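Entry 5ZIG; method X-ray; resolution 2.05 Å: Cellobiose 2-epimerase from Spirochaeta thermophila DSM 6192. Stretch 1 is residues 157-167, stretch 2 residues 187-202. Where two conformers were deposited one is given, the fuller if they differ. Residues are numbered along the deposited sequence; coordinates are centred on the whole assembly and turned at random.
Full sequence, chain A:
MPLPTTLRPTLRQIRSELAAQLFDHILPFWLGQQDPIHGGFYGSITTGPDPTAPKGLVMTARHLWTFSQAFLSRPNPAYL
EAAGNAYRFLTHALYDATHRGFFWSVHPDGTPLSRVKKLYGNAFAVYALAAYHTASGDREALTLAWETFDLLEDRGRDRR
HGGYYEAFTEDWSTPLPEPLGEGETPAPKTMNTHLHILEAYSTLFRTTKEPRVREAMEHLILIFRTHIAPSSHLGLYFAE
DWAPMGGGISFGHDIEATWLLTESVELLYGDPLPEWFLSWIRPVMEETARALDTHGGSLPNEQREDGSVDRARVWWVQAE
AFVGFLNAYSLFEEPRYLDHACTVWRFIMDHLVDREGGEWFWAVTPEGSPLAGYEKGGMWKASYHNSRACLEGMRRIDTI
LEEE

Stretch 1 157-167: RDRRHGGYYEA
Stretch 2, residues 187-202: APKTMNTHLHILEAYS

Stretch 1 is an irregular loop up to Ala167. Stretch 2 has a short strand at 189-190, then a helix from Met191 to Ser202 and beyond. Their CA atoms come nearest at Glu166 and Lys189, 5.3 Å apart.

Charged contacts centre on Lys189, whose chain is extended after chi1 (m, t, t, t). Its NZ forms a salt bridge with Asp158 OD1 at 2.7 Å and donates to Gly162 O at 3.0 Å. Asp158 is t; its OD2 accepts from His161 N at 2.9 Å, so one carboxylate serves both.

The CA-to-CB bond of Glu166 (t, p) points toward stretch 2. Its OE1 accepts from Thr190 OG1 and its OE2 from Thr193 OG1, each at 2.6 Å. Thr190 (p) is the N-cap: its OG1 also accepts from Thr193 N at 3.2 Å. A water donates to Tyr164 O and Glu166 OE1 and accepts from Thr190 N.

Two backbone amides of stretch 1 donate across: Glu166 N to Pro188 O at 3.2 Å, and Tyr164 N to His194 NE2 at 2.9 Å. His194 ND1 donates to Thr190 O at 2.8 Å. Gly163 has phi 75°; an ideal CB would lie 2.8 Å from His194 NE2, a clash.

Apolar packing involves Tyr164 (m). Ile197 CD1 covers one ring face, 4.0 Å from Tyr164 CG. Tyr164 CZ lies 4.3 Å from Tyr201 CE2.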

# COMPACT_ATOMS: atom_id res chain seq x y z
N ARG A 157 -15.17 4.81 -13.51
CA ARG A 157 -14.40 5.59 -14.46
C ARG A 157 -15.15 6.85 -14.88
O ARG A 157 -16.32 6.79 -15.27
CB ARG A 157 -14.06 4.76 -15.70
CG ARG A 157 -12.76 3.98 -15.58
CD ARG A 157 -11.48 4.85 -15.70
NE ARG A 157 -11.61 5.99 -16.61
CZ ARG A 157 -11.40 5.95 -17.93
NH1 ARG A 157 -11.06 4.82 -18.53
NH2 ARG A 157 -11.53 7.06 -18.64
N ASP A 158 -14.47 7.98 -14.78
CA ASP A 158 -14.90 9.22 -15.41
C ASP A 158 -14.46 9.12 -16.87
O ASP A 158 -13.28 9.29 -17.18
CB ASP A 158 -14.26 10.41 -14.69
CG ASP A 158 -14.57 11.75 -15.35
OD1 ASP A 158 -14.24 12.78 -14.72
OD2 ASP A 158 -15.14 11.81 -16.48
N ARG A 159 -15.41 8.82 -17.76
CA ARG A 159 -15.07 8.64 -19.17
C ARG A 159 -14.93 9.95 -19.92
O ARG A 159 -14.44 9.94 -21.05
CB ARG A 159 -16.12 7.76 -19.84
CG ARG A 159 -16.36 6.43 -19.13
CD ARG A 159 -15.23 5.42 -19.37
NE ARG A 159 -15.64 4.06 -19.01
CZ ARG A 159 -14.81 3.02 -18.91
NH1 ARG A 159 -13.51 3.16 -19.14
NH2 ARG A 159 -15.30 1.83 -18.57
N ARG A 160 -15.34 11.07 -19.32
CA ARG A 160 -15.12 12.37 -19.94
C ARG A 160 -13.70 12.87 -19.71
O ARG A 160 -13.00 13.25 -20.66
CB ARG A 160 -16.14 13.37 -19.38
CG ARG A 160 -16.05 14.78 -19.93
CD ARG A 160 -17.35 15.52 -19.61
NE ARG A 160 -17.23 16.97 -19.68
CZ ARG A 160 -17.64 17.81 -18.72
NH1 ARG A 160 -18.19 17.34 -17.61
NH2 ARG A 160 -17.49 19.12 -18.88
N HIS A 161 -13.25 12.88 -18.45
CA HIS A 161 -11.97 13.48 -18.09
C HIS A 161 -10.90 12.48 -17.70
O HIS A 161 -9.78 12.90 -17.38
CB HIS A 161 -12.16 14.49 -16.96
CG HIS A 161 -12.81 15.77 -17.40
ND1 HIS A 161 -14.15 16.04 -17.19
CD2 HIS A 161 -12.32 16.84 -18.06
CE1 HIS A 161 -14.44 17.22 -17.69
NE2 HIS A 161 -13.35 17.73 -18.22
N GLY A 162 -11.18 11.18 -17.72
CA GLY A 162 -10.21 10.18 -17.35
C GLY A 162 -10.19 9.97 -15.84
O GLY A 162 -10.76 10.74 -15.08
N GLY A 163 -9.53 8.90 -15.41
CA GLY A 163 -9.42 8.65 -13.98
C GLY A 163 -10.74 8.13 -13.40
O GLY A 163 -11.65 7.74 -14.14
N TYR A 164 -10.83 8.15 -12.07
CA TYR A 164 -11.90 7.52 -11.30
C TYR A 164 -12.44 8.49 -10.24
O TYR A 164 -11.67 9.20 -9.58
CB TYR A 164 -11.44 6.22 -10.56
CG TYR A 164 -10.88 5.15 -11.49
CD1 TYR A 164 -11.63 4.01 -11.80
CD2 TYR A 164 -9.62 5.27 -12.05
CE1 TYR A 164 -11.16 3.06 -12.65
CE2 TYR A 164 -9.13 4.30 -12.91
CZ TYR A 164 -9.91 3.20 -13.21
OH TYR A 164 -9.47 2.21 -14.06
N TYR A 165 -13.77 8.51 -10.10
CA TYR A 165 -14.38 9.19 -8.97
C TYR A 165 -13.92 8.53 -7.67
O TYR A 165 -13.68 7.33 -7.60
CB TYR A 165 -15.90 9.14 -9.09
CG TYR A 165 -16.36 9.85 -10.33
CD1 TYR A 165 -16.43 11.23 -10.36
CD2 TYR A 165 -16.67 9.14 -11.50
CE1 TYR A 165 -16.83 11.89 -11.50
CE2 TYR A 165 -17.06 9.80 -12.64
CZ TYR A 165 -17.15 11.18 -12.63
OH TYR A 165 -17.55 11.88 -13.75
N GLU A 166 -13.83 9.35 -6.62
CA GLU A 166 -13.33 8.87 -5.34
C GLU A 166 -14.23 7.79 -4.74
O GLU A 166 -13.74 6.76 -4.26
CB GLU A 166 -13.21 10.05 -4.38
CG GLU A 166 -12.61 9.73 -3.02
CD GLU A 166 -11.14 9.40 -3.09
OE1 GLU A 166 -10.47 9.78 -4.07
OE2 GLU A 166 -10.65 8.76 -2.15
N ALA A 167 -15.54 8.00 -4.77
CA ALA A 167 -16.43 7.14 -4.01
C ALA A 167 -17.85 7.27 -4.56
O ALA A 167 -18.16 8.19 -5.32
CB ALA A 167 -16.39 7.51 -2.52
N ALA A 187 -12.68 17.34 -2.67
CA ALA A 187 -12.03 17.00 -3.93
C ALA A 187 -12.71 15.80 -4.57
O ALA A 187 -12.91 14.78 -3.90
CB ALA A 187 -10.55 16.70 -3.71
N PRO A 188 -13.12 15.88 -5.85
CA PRO A 188 -13.73 14.70 -6.49
C PRO A 188 -12.73 13.60 -6.81
O PRO A 188 -13.15 12.44 -6.97
CB PRO A 188 -14.36 15.29 -7.77
CG PRO A 188 -14.41 16.80 -7.54
CD PRO A 188 -13.19 17.07 -6.71
N LYS A 189 -11.43 13.91 -6.89
CA LYS A 189 -10.42 12.89 -7.18
C LYS A 189 -9.19 13.08 -6.29
O LYS A 189 -8.84 14.20 -5.90
CB LYS A 189 -10.02 12.94 -8.66
CG LYS A 189 -11.13 12.50 -9.61
CD LYS A 189 -10.88 12.95 -11.04
CE LYS A 189 -12.01 12.45 -11.96
NZ LYS A 189 -11.86 12.89 -13.38
N THR A 190 -8.53 11.96 -5.95
CA THR A 190 -7.32 11.98 -5.14
C THR A 190 -6.24 11.09 -5.77
O THR A 190 -6.55 10.04 -6.36
CB THR A 190 -7.60 11.52 -3.65
OG1 THR A 190 -7.94 10.13 -3.61
CG2 THR A 190 -8.74 12.33 -3.01
N MET A 191 -4.97 11.52 -5.66
CA MET A 191 -3.84 10.68 -6.07
C MET A 191 -3.87 9.36 -5.32
O MET A 191 -3.63 8.29 -5.89
CB MET A 191 -2.52 11.44 -5.85
CG MET A 191 -1.16 10.68 -5.68
SD MET A 191 -0.95 9.68 -4.19
CE MET A 191 -0.80 11.02 -2.98
N ASN A 192 -4.24 9.43 -4.04
CA ASN A 192 -4.15 8.27 -3.18
C ASN A 192 -4.99 7.12 -3.72
O ASN A 192 -4.51 5.99 -3.86
CB ASN A 192 -4.58 8.68 -1.77
CG ASN A 192 -4.43 7.58 -0.78
OD1 ASN A 192 -3.34 7.02 -0.62
ND2 ASN A 192 -5.52 7.23 -0.12
N THR A 193 -6.25 7.41 -4.05
CA THR A 193 -7.12 6.39 -4.61
C THR A 193 -6.64 5.93 -5.99
O THR A 193 -6.70 4.74 -6.31
CB THR A 193 -8.55 6.92 -4.69
OG1 THR A 193 -9.08 7.02 -3.35
CG2 THR A 193 -9.42 5.99 -5.49
N HIS A 194 -6.14 6.85 -6.80
CA HIS A 194 -5.65 6.45 -8.11
C HIS A 194 -4.45 5.52 -8.00
O HIS A 194 -4.35 4.54 -8.75
CB HIS A 194 -5.34 7.67 -8.96
CG HIS A 194 -6.56 8.27 -9.59
ND1 HIS A 194 -7.39 9.14 -8.91
CD2 HIS A 194 -7.15 8.05 -10.79
CE1 HIS A 194 -8.40 9.48 -9.69
NE2 HIS A 194 -8.28 8.83 -10.83
N LEU A 195 -3.56 5.78 -7.03
CA LEU A 195 -2.37 4.95 -6.89
C LEU A 195 -2.75 3.54 -6.48
O LEU A 195 -2.16 2.56 -6.95
CB LEU A 195 -1.41 5.56 -5.87
CG LEU A 195 -0.13 4.76 -5.56
CD1 LEU A 195 0.75 4.80 -6.78
CD2 LEU A 195 0.66 5.31 -4.37
N HIS A 196 -3.72 3.39 -5.60
CA HIS A 196 -3.98 2.03 -5.15
C HIS A 196 -4.86 1.26 -6.13
O HIS A 196 -4.87 0.03 -6.10
CB HIS A 196 -4.53 2.06 -3.73
CG HIS A 196 -3.47 2.39 -2.73
ND1 HIS A 196 -2.61 1.43 -2.22
CD2 HIS A 196 -3.07 3.57 -2.19
CE1 HIS A 196 -1.76 2.00 -1.39
NE2 HIS A 196 -2.01 3.30 -1.36
N ILE A 197 -5.54 1.96 -7.03
CA ILE A 197 -6.20 1.24 -8.11
C ILE A 197 -5.16 0.68 -9.06
O ILE A 197 -5.22 -0.49 -9.47
CB ILE A 197 -7.21 2.14 -8.83
CG1 ILE A 197 -8.44 2.37 -7.96
CG2 ILE A 197 -7.63 1.48 -10.14
CD1 ILE A 197 -9.11 3.72 -8.18
N LEU A 198 -4.18 1.50 -9.43
CA LEU A 198 -3.04 0.99 -10.18
C LEU A 198 -2.45 -0.23 -9.48
O LEU A 198 -2.21 -1.27 -10.11
CB LEU A 198 -2.01 2.10 -10.36
CG LEU A 198 -0.69 1.67 -11.00
CD1 LEU A 198 -0.86 1.44 -12.49
CD2 LEU A 198 0.41 2.70 -10.72
N GLU A 199 -2.26 -0.12 -8.16
CA GLU A 199 -1.61 -1.19 -7.41
C GLU A 199 -2.39 -2.49 -7.53
O GLU A 199 -1.81 -3.56 -7.82
CB GLU A 199 -1.47 -0.77 -5.94
CG GLU A 199 -1.16 -1.88 -4.96
CD GLU A 199 -1.29 -1.41 -3.52
OE1 GLU A 199 -2.42 -1.11 -3.06
OE2 GLU A 199 -0.25 -1.30 -2.84
N ALA A 200 -3.71 -2.42 -7.34
CA ALA A 200 -4.58 -3.57 -7.53
C ALA A 200 -4.45 -4.15 -8.93
O ALA A 200 -4.40 -5.37 -9.10
CB ALA A 200 -6.04 -3.17 -7.25
N TYR A 201 -4.45 -3.28 -9.94
CA TYR A 201 -4.56 -3.75 -11.32
C TYR A 201 -3.28 -4.44 -11.77
O TYR A 201 -3.35 -5.49 -12.43
CB TYR A 201 -4.90 -2.59 -12.26
CG TYR A 201 -6.35 -2.14 -12.17
CD1 TYR A 201 -7.20 -2.66 -11.20
CD2 TYR A 201 -6.86 -1.21 -13.06
CE1 TYR A 201 -8.53 -2.25 -11.12
CE2 TYR A 201 -8.20 -0.77 -12.98
CZ TYR A 201 -9.03 -1.31 -12.01
OH TYR A 201 -10.36 -0.91 -11.92
N SER A 202 -2.11 -3.88 -11.43
CA SER A 202 -0.85 -4.58 -11.69
C SER A 202 -0.93 -6.03 -11.22
O SER A 202 -0.55 -6.95 -11.95
CB SER A 202 0.32 -3.86 -11.02
OG SER A 202 0.60 -2.61 -11.63
O HOH W 1 -10.00 9.64 -6.86